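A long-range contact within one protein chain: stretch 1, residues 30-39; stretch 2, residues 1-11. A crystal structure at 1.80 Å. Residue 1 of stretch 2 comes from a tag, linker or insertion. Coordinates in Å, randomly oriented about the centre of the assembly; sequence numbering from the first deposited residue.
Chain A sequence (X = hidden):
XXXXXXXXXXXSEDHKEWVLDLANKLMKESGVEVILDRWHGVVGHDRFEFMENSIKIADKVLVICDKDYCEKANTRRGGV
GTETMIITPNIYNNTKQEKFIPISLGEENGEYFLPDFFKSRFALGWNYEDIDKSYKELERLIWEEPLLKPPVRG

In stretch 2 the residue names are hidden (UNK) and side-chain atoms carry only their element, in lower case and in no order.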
ATOM      1  N   SER A  30      -0.319 -15.085  -7.450  1.00 15.94           N
ATOM      2  CA  SER A  30      -1.624 -14.424  -7.450  1.00 13.86           C
ATOM      3  C   SER A  30      -2.026 -13.817  -8.798  1.00 15.93           C
ATOM      4  O   SER A  30      -3.102 -13.236  -8.921  1.00 14.71           O
ATOM      5  CB  SER A  30      -1.697 -13.378  -6.334  1.00 12.50           C
ATOM      6  OG  SER A  30      -1.474 -13.982  -5.070  1.00 16.67           O
ATOM      7  N   GLY A  31      -1.171 -13.956  -9.806  1.00 17.77           N
ATOM      8  CA  GLY A  31      -1.532 -13.550 -11.157  1.00 22.22           C
ATOM      9  C   GLY A  31      -1.807 -12.065 -11.335  1.00 21.12           C
ATOM     10  O   GLY A  31      -2.643 -11.674 -12.150  1.00 25.13           O
ATOM     11  N   VAL A  32      -1.115 -11.231 -10.572  1.00 15.96           N
ATOM     12  CA  VAL A  32      -1.255  -9.788 -10.752  1.00 17.14           C
ATOM     13  C   VAL A  32       0.035  -9.176 -11.271  1.00 19.12           C
ATOM     14  O   VAL A  32       1.100  -9.796 -11.209  1.00 20.23           O
ATOM     15  CB  VAL A  32      -1.673  -9.068  -9.451  1.00 20.85           C
ATOM     16  CG1 VAL A  32      -2.995  -9.615  -8.920  1.00 20.01           C
ATOM     17  CG2 VAL A  32      -0.577  -9.168  -8.400  1.00 16.81           C
ATOM     18  N   GLU A  33      -0.069  -7.957 -11.789  1.00 13.63           N
ATOM     19  CA  GLU A  33       1.098  -7.183 -12.181  1.00 13.09           C
ATOM     20  C   GLU A  33       1.428  -6.239 -11.044  1.00 13.21           C
ATOM     21  O   GLU A  33       0.541  -5.549 -10.539  1.00 15.46           O
ATOM     22  CB  GLU A  33       0.796  -6.377 -13.444  1.00 17.44           C
ATOM     23  CG  GLU A  33       0.506  -7.240 -14.665  1.00 22.65           C
ATOM     24  CD  GLU A  33       1.733  -7.976 -15.158  1.00 34.86           C
ATOM     25  OE1 GLU A  33       2.857  -7.615 -14.752  1.00 38.85           O
ATOM     26  OE2 GLU A  33       1.579  -8.920 -15.954  1.00 45.37           O
ATOM     27  N   VAL A  34       2.691  -6.214 -10.625  1.00 11.14           N
ATOM     28  CA  VAL A  34       3.087  -5.347  -9.518  1.00 10.13           C
ATOM     29  C   VAL A  34       3.960  -4.205 -10.014  1.00 12.89           C
ATOM     30  O   VAL A  34       4.919  -4.417 -10.769  1.00 13.32           O
ATOM     31  CB  VAL A  34       3.794  -6.125  -8.373  1.00  9.58           C
ATOM     32  CG1 VAL A  34       4.331  -5.165  -7.316  1.00 11.97           C
ATOM     33  CG2 VAL A  34       2.832  -7.111  -7.734  1.00  9.58           C
ATOM     34  N   ILE A  35       3.588  -2.993  -9.610  1.00  9.69           N
ATOM     35  CA  ILE A  35       4.395  -1.805  -9.847  1.00  9.58           C
ATOM     36  C   ILE A  35       5.265  -1.539  -8.619  1.00 10.68           C
ATOM     37  O   ILE A  35       4.760  -1.151  -7.560  1.00  9.17           O
ATOM     38  CB  ILE A  35       3.507  -0.568 -10.129  1.00  9.80           C
ATOM     39  CG1 ILE A  35       2.555  -0.852 -11.295  1.00 13.42           C
ATOM     40  CG2 ILE A  35       4.378   0.648 -10.421  1.00 10.09           C
ATOM     41  CD1 ILE A  35       1.452   0.210 -11.493  1.00 15.54           C
ATOM     42  N   LEU A  36       6.571  -1.743  -8.768  1.00 11.36           N
ATOM     43  CA  LEU A  36       7.514  -1.621  -7.653  1.00 10.28           C
ATOM     44  C   LEU A  36       8.668  -0.700  -8.032  1.00 12.17           C
ATOM     45  O   LEU A  36       9.272  -0.863  -9.098  1.00 13.87           O
ATOM     46  CB  LEU A  36       8.058  -3.007  -7.264  1.00 10.09           C
ATOM     47  CG  LEU A  36       8.969  -3.059  -6.033  1.00 13.97           C
ATOM     48  CD1 LEU A  36       8.204  -2.648  -4.768  1.00 13.32           C
ATOM     49  CD2 LEU A  36       9.578  -4.451  -5.879  1.00 12.88           C
ATOM     50  N   ASP A  37       8.982   0.254  -7.156  1.00 11.09           N
ATOM     51  CA  ASP A  37      10.029   1.243  -7.433  1.00 13.69           C
ATOM     52  C   ASP A  37      11.368   0.640  -7.871  1.00 14.29           C
ATOM     53  O   ASP A  37      12.002   1.120  -8.812  1.00 17.36           O
ATOM     54  CB  ASP A  37      10.216   2.192  -6.234  1.00 13.07           C
ATOM     55  CG  ASP A  37      10.543   1.462  -4.928  1.00 15.61           C
ATOM     56  OD1 ASP A  37      10.564   0.209  -4.885  1.00 14.27           O
ATOM     57  OD2 ASP A  37      10.768   2.162  -3.915  1.00 15.17           O
ATOM     58  N   ARG A  38      11.787  -0.431  -7.216  1.00 14.63           N
ATOM     59  CA  ARG A  38      13.107  -0.981  -7.506  1.00 17.38           C
ATOM     60  C   ARG A  38      13.208  -1.668  -8.861  1.00 15.54           C
ATOM     61  O   ARG A  38      14.275  -1.676  -9.481  1.00 18.30           O
ATOM     62  CB  ARG A  38      13.564  -1.875  -6.369  1.00 18.61           C
ATOM     63  CG  ARG A  38      13.648  -1.096  -5.073  1.00 23.36           C
ATOM     64  CD  ARG A  38      13.910  -2.000  -3.911  1.00 15.01           C
ATOM     65  NE  ARG A  38      15.220  -2.628  -4.004  1.00 16.56           N
ATOM     66  CZ  ARG A  38      15.596  -3.640  -3.234  1.00 17.96           C
ATOM     67  NH1 ARG A  38      14.744  -4.126  -2.346  1.00 12.94           N
ATOM     68  NH2 ARG A  38      16.806  -4.171  -3.360  1.00 19.18           N
ATOM     69  N   TRP A  39      12.085  -2.192  -9.342  1.00 11.07           N
ATOM     70  CA  TRP A  39      12.040  -2.810 -10.663  1.00 12.41           C
ATOM     71  C   TRP A  39      12.070  -1.748 -11.755  1.00 12.30           C
ATOM     72  O   TRP A  39      12.389  -2.041 -12.908  1.00 16.14           O
ATOM     73  CB  TRP A  39      10.798  -3.693 -10.810  1.00 10.74           C
ATOM     74  CG  TRP A  39      10.883  -4.969 -10.010  1.00 12.98           C
ATOM     75  CD1 TRP A  39      12.019  -5.552  -9.507  1.00 16.38           C
ATOM     76  CD2 TRP A  39       9.791  -5.812  -9.616  1.00 10.56           C
ATOM     77  NE1 TRP A  39      11.694  -6.710  -8.833  1.00 14.64           N
ATOM     78  CE2 TRP A  39      10.335  -6.890  -8.884  1.00 17.72           C
ATOM     79  CE3 TRP A  39       8.410  -5.767  -9.820  1.00 10.46           C
ATOM     80  CZ2 TRP A  39       9.536  -7.908  -8.349  1.00 14.16           C
ATOM     81  CZ3 TRP A  39       7.622  -6.774  -9.291  1.00 11.71           C
ATOM     82  CH2 TRP A  39       8.185  -7.830  -8.563  1.00 14.76           C
ATOM     83  N   UNK A   1      -4.981  -8.196 -16.197  1.00 37.97           N
ATOM     84  CA  UNK A   1      -4.879  -8.593 -14.795  1.00 33.22           C
ATOM     85  C   UNK A   1      -4.785  -7.357 -13.901  1.00 26.57           C
ATOM     86  O   UNK A   1      -4.440  -6.274 -14.382  1.00 28.15           O
ATOM     87  c   UNK A   1      -3.674  -9.515 -14.586  1.00 34.32           C
ATOM     88  o   UNK A   1      -2.449  -8.838 -14.795  1.00 37.98           O
ATOM     89  N   UNK A   2      -5.121  -7.506 -12.604  1.00 25.82           N
ATOM     90  CA  UNK A   2      -5.024  -6.372 -11.677  1.00 19.26           C
ATOM     91  C   UNK A   2      -3.613  -5.807 -11.641  1.00 19.14           C
ATOM     92  O   UNK A   2      -2.652  -6.567 -11.527  1.00 20.66           O
ATOM     93  c   UNK A   2      -5.360  -6.998 -10.319  1.00 21.80           C
ATOM     94  c   UNK A   2      -5.663  -8.709 -11.945  1.00 23.76           C
ATOM     95  c   UNK A   2      -6.200  -8.182 -10.650  1.00 24.17           C
ATOM     96  N   UNK A   3      -3.488  -4.490 -11.761  1.00 13.93           N
ATOM     97  CA  UNK A   3      -2.187  -3.861 -11.609  1.00 13.28           C
ATOM     98  C   UNK A   3      -2.097  -3.271 -10.212  1.00 12.76           C
ATOM     99  O   UNK A   3      -2.910  -2.422  -9.832  1.00 14.99           O
ATOM    100  n   UNK A   3      -2.015  -4.511 -15.916  1.00 26.59           N
ATOM    101  c   UNK A   3      -1.984  -3.315 -14.074  1.00 21.83           C
ATOM    102  c   UNK A   3      -1.974  -4.585 -14.544  1.00 26.60           C
ATOM    103  n   UNK A   3      -2.028  -2.497 -15.183  1.00 31.22           N
ATOM    104  c   UNK A   3      -2.045  -3.242 -16.275  1.00 31.96           C
ATOM    105  c   UNK A   3      -1.966  -2.785 -12.674  1.00 14.73           C
ATOM    106  N   UNK A   4      -1.099  -3.718  -9.462  1.00  9.16           N
ATOM    107  CA  UNK A   4      -0.985  -3.383  -8.047  1.00  8.38           C
ATOM    108  C   UNK A   4       0.283  -2.574  -7.743  1.00 10.23           C
ATOM    109  O   UNK A   4       1.397  -3.057  -7.970  1.00 12.89           O
ATOM    110  c   UNK A   4      -2.264  -5.482  -7.449  1.00 14.11           C
ATOM    111  c   UNK A   4      -0.984  -4.680  -7.204  1.00 12.28           C
ATOM    112  c   UNK A   4      -0.813  -4.365  -5.730  1.00 11.45           C
ATOM    113  N   UNK A   5       0.124  -1.349  -7.236  1.00  9.95           N
ATOM    114  CA  UNK A   5       1.265  -0.525  -6.813  1.00  8.32           C
ATOM    115  C   UNK A   5       1.516  -0.735  -5.321  1.00 12.22           C
ATOM    116  O   UNK A   5       0.569  -0.813  -4.537  1.00 11.79           O
ATOM    117  c   UNK A   5       2.508   3.814  -5.105  1.00 12.14           C
ATOM    118  c   UNK A   5       1.998   1.913  -6.513  1.00 10.72           C
ATOM    119  c   UNK A   5       3.864   3.678  -5.407  1.00 13.32           C
ATOM    120  c   UNK A   5       0.986   0.962  -7.111  1.00  8.86           C
ATOM    121  c   UNK A   5       4.284   2.667  -6.259  1.00 13.29           C
ATOM    122  c   UNK A   5       3.355   1.794  -6.809  1.00 11.44           C
ATOM    123  c   UNK A   5       1.588   2.933  -5.662  1.00 11.28           C
ATOM    124  N   UNK A   6       2.784  -0.846  -4.932  1.00  8.83           N
ATOM    125  CA  UNK A   6       3.126  -0.981  -3.523  1.00 10.97           C
ATOM    126  C   UNK A   6       3.788   0.296  -3.028  1.00 12.95           C
ATOM    127  O   UNK A   6       4.888   0.656  -3.464  1.00 11.56           O
ATOM    128  c   UNK A   6       4.171  -4.772  -3.522  1.00 11.54           C
ATOM    129  c   UNK A   6       3.349  -3.482  -3.755  1.00 10.22           C
ATOM    130  c   UNK A   6       4.398  -2.298  -1.772  1.00 10.66           C
ATOM    131  c   UNK A   6       4.031  -2.205  -3.259  1.00  9.62           C
ATOM    132  N   UNK A   7       3.088   0.993  -2.138  1.00 10.01           N
ATOM    133  CA  UNK A   7       3.612   2.192  -1.506  1.00 11.81           C
ATOM    134  C   UNK A   7       4.227   1.790  -0.174  1.00 12.45           C
ATOM    135  O   UNK A   7       3.559   1.183   0.672  1.00 11.71           O
ATOM    136  c   UNK A   7       2.486   3.209  -1.296  1.00 12.55           C
ATOM    137  o   UNK A   7       2.946   4.386  -0.648  1.00 13.96           O
ATOM    138  N   UNK A   8       5.505   2.110   0.014  1.00  9.60           N
ATOM    139  CA  UNK A   8       6.194   1.721   1.241  1.00  9.42           C
ATOM    140  C   UNK A   8       7.362   2.642   1.529  1.00 10.92           C
ATOM    141  O   UNK A   8       7.783   3.416   0.670  1.00 13.41           O
ATOM    142  c   UNK A   8       6.664   0.253   1.178  1.00  9.99           C
ATOM    143  c   UNK A   8       7.813  -0.024   0.220  1.00  9.06           C
ATOM    144  c   UNK A   8      10.113  -0.672  -0.185  1.00 10.06           C
ATOM    145  c   UNK A   8       9.069  -0.395   0.693  1.00 11.22           C
ATOM    146  c   UNK A   8       9.888  -0.580  -1.547  1.00 12.81           C
ATOM    147  c   UNK A   8       7.623   0.039  -1.154  1.00 11.53           C
ATOM    148  o   UNK A   8      10.897  -0.837  -2.444  1.00 13.89           O
ATOM    149  c   UNK A   8       8.652  -0.225  -2.033  1.00 13.21           C
ATOM    150  N   UNK A   9       7.872   2.577   2.748  1.00 12.80           N
ATOM    151  CA  UNK A   9       9.039   3.370   3.116  1.00 14.08           C
ATOM    152  C   UNK A   9      10.249   2.447   3.192  1.00 14.43           C
ATOM    153  O   UNK A   9      10.110   1.275   3.541  1.00 13.75           O
ATOM    154  o   UNK A   9       9.967   4.755   4.871  1.00 30.94           O
ATOM    155  c   UNK A   9       8.813   4.040   4.471  1.00 23.22           C
ATOM    156  N   UNK A  10      11.431   2.958   2.866  1.00 15.83           N
ATOM    157  CA  UNK A  10      12.644   2.148   2.957  1.00 15.60           C
ATOM    158  C   UNK A  10      13.176   2.150   4.394  1.00 17.82           C
ATOM    159  O   UNK A  10      14.276   2.637   4.665  1.00 18.09           O
ATOM    160  c   UNK A  10      12.267   1.977  -0.048  1.00 14.24           C
ATOM    161  c   UNK A  10      14.452   1.651  -2.909  1.00 18.90           C
ATOM    162  c   UNK A  10      14.452   2.192  -0.506  1.00 16.91           C
ATOM    163  c   UNK A  10      15.837   2.390  -0.550  1.00 18.45           C
ATOM    164  c   UNK A  10      16.502   2.216  -1.759  1.00 22.25           C
ATOM    165  c   UNK A  10      15.809   1.849  -2.921  1.00 22.27           C
ATOM    166  n   UNK A  10      12.447   1.709  -1.391  1.00 16.23           N
ATOM    167  c   UNK A  10      13.713   2.659   1.986  1.00 18.88           C
ATOM    168  c   UNK A  10      13.464   2.293   0.533  1.00 14.68           C
ATOM    169  c   UNK A  10      13.780   1.830  -1.693  1.00 17.68           C
ATOM    170  N   UNK A  11      12.392   1.580   5.303  1.00 19.25           N
ATOM    171  CA  UNK A  11      12.666   1.656   6.736  1.00 22.53           C
ATOM    172  C   UNK A  11      13.970   0.973   7.151  1.00 22.08           C
ATOM    173  O   UNK A  11      14.656   1.429   8.073  1.00 23.85           O
ATOM    174  c   UNK A  11      11.499   1.051   7.514  1.00 21.63           C
ATOM    175  o   UNK A  11      10.273   1.594   7.077  1.00 28.84           O
TER
HETATM  176  O   HOH W   1       7.157   1.131  -4.942  1.00 17.77           O
HETATM  177  O   HOH W   2      11.865  -3.517  -1.834  1.00 17.46           O

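Position 1 carries one carbon and then one oxygen; its CB lies 3.4 Å from Gly31 O and its oxygen 3.4 Å from Glu33 CG. This is Ser1, a remnant of the expression tag. At position 2 three carbons close a ring onto the backbone nitrogen, and one of them rests against Val32; only proline closes such a ring. Pro2 CB packs 3.8 Å from Val32 CG1, and Pro2 O accepts a hydrogen bond from Glu33 N (2.9 Å).

Position 3 has one carbon followed by a five-membered ring of three carbons and two nitrogens, an imidazole, with a ring carbon near Glu33 CB, hence His3. Its CD2 approaches Glu33 CB at 3.5 Å, whereas the carboxylate of Glu33 leads away. At position 4 one carbon carries two others; this short fork, near Val32, defines Val4, with CG2 4.1 Å from Val32 CB. Position 5 holds one carbon and a six-carbon ring without a heteroatom, its edge met by Ile35 O, so it is Phe5. Ile35 O lies 3.3 Å from Phe5 CD1, and Ile35 CG2 lies 3.9 Å from the same carbon.

Four carbons at position 6, forked at the first with one arm two carbons long that ends near Val34 CG1, give Ile6, whose CD1 reaches 3.8 Å from Val34 CG1. Position 7 has one carbon and one oxygen and points away from stretch 1; it is Ser7, whose hydroxyl is bonded elsewhere in the structure. At position 8 one carbon leads to a six-carbon ring bearing an oxygen, which marks a phenol, and that oxygen sits near Asp37. This is Tyr8: OH donates to Asp37 OD1 (2.7 Å), and CE1 packs 3.7 Å from Leu36 CD1.

Position 9, again one carbon and one oxygen directed away, is Ser9. The fused rings of position 10, eight carbons and one nitrogen beyond the first carbon, with the nitrogen near Asp37, identify Trp10; NE1 donates to Asp37 OD2 (3.1 Å), while CZ2 lies 3.6 Å from Arg38 CG. Position 11, one carbon and one oxygen out of reach of stretch 1, is Ser11.

The contact joins two parallel strands whose backbone bonds alternate between partners. Val4 donates through N to Glu33 O and accepts at O from Ile35 N, both at 2.7 Å; the bond from Ile6 N to Ile35 O is weak at 3.3 Å. Val34 and Val4 share one sheet face, while Glu33, His3, Ile35 and Phe5 occupy the other. Beyond the paired strands, a water bridges Ile6 O (2.7 Å) and Asp37 N (3.0 Å), and side chains take over: the two carboxylate oxygens of Asp37 receive Tyr8 and Trp10 separately, tying both aromatic residues to one acidic group.

Stretch 2, residues 1-11: SPHVFISYSWS
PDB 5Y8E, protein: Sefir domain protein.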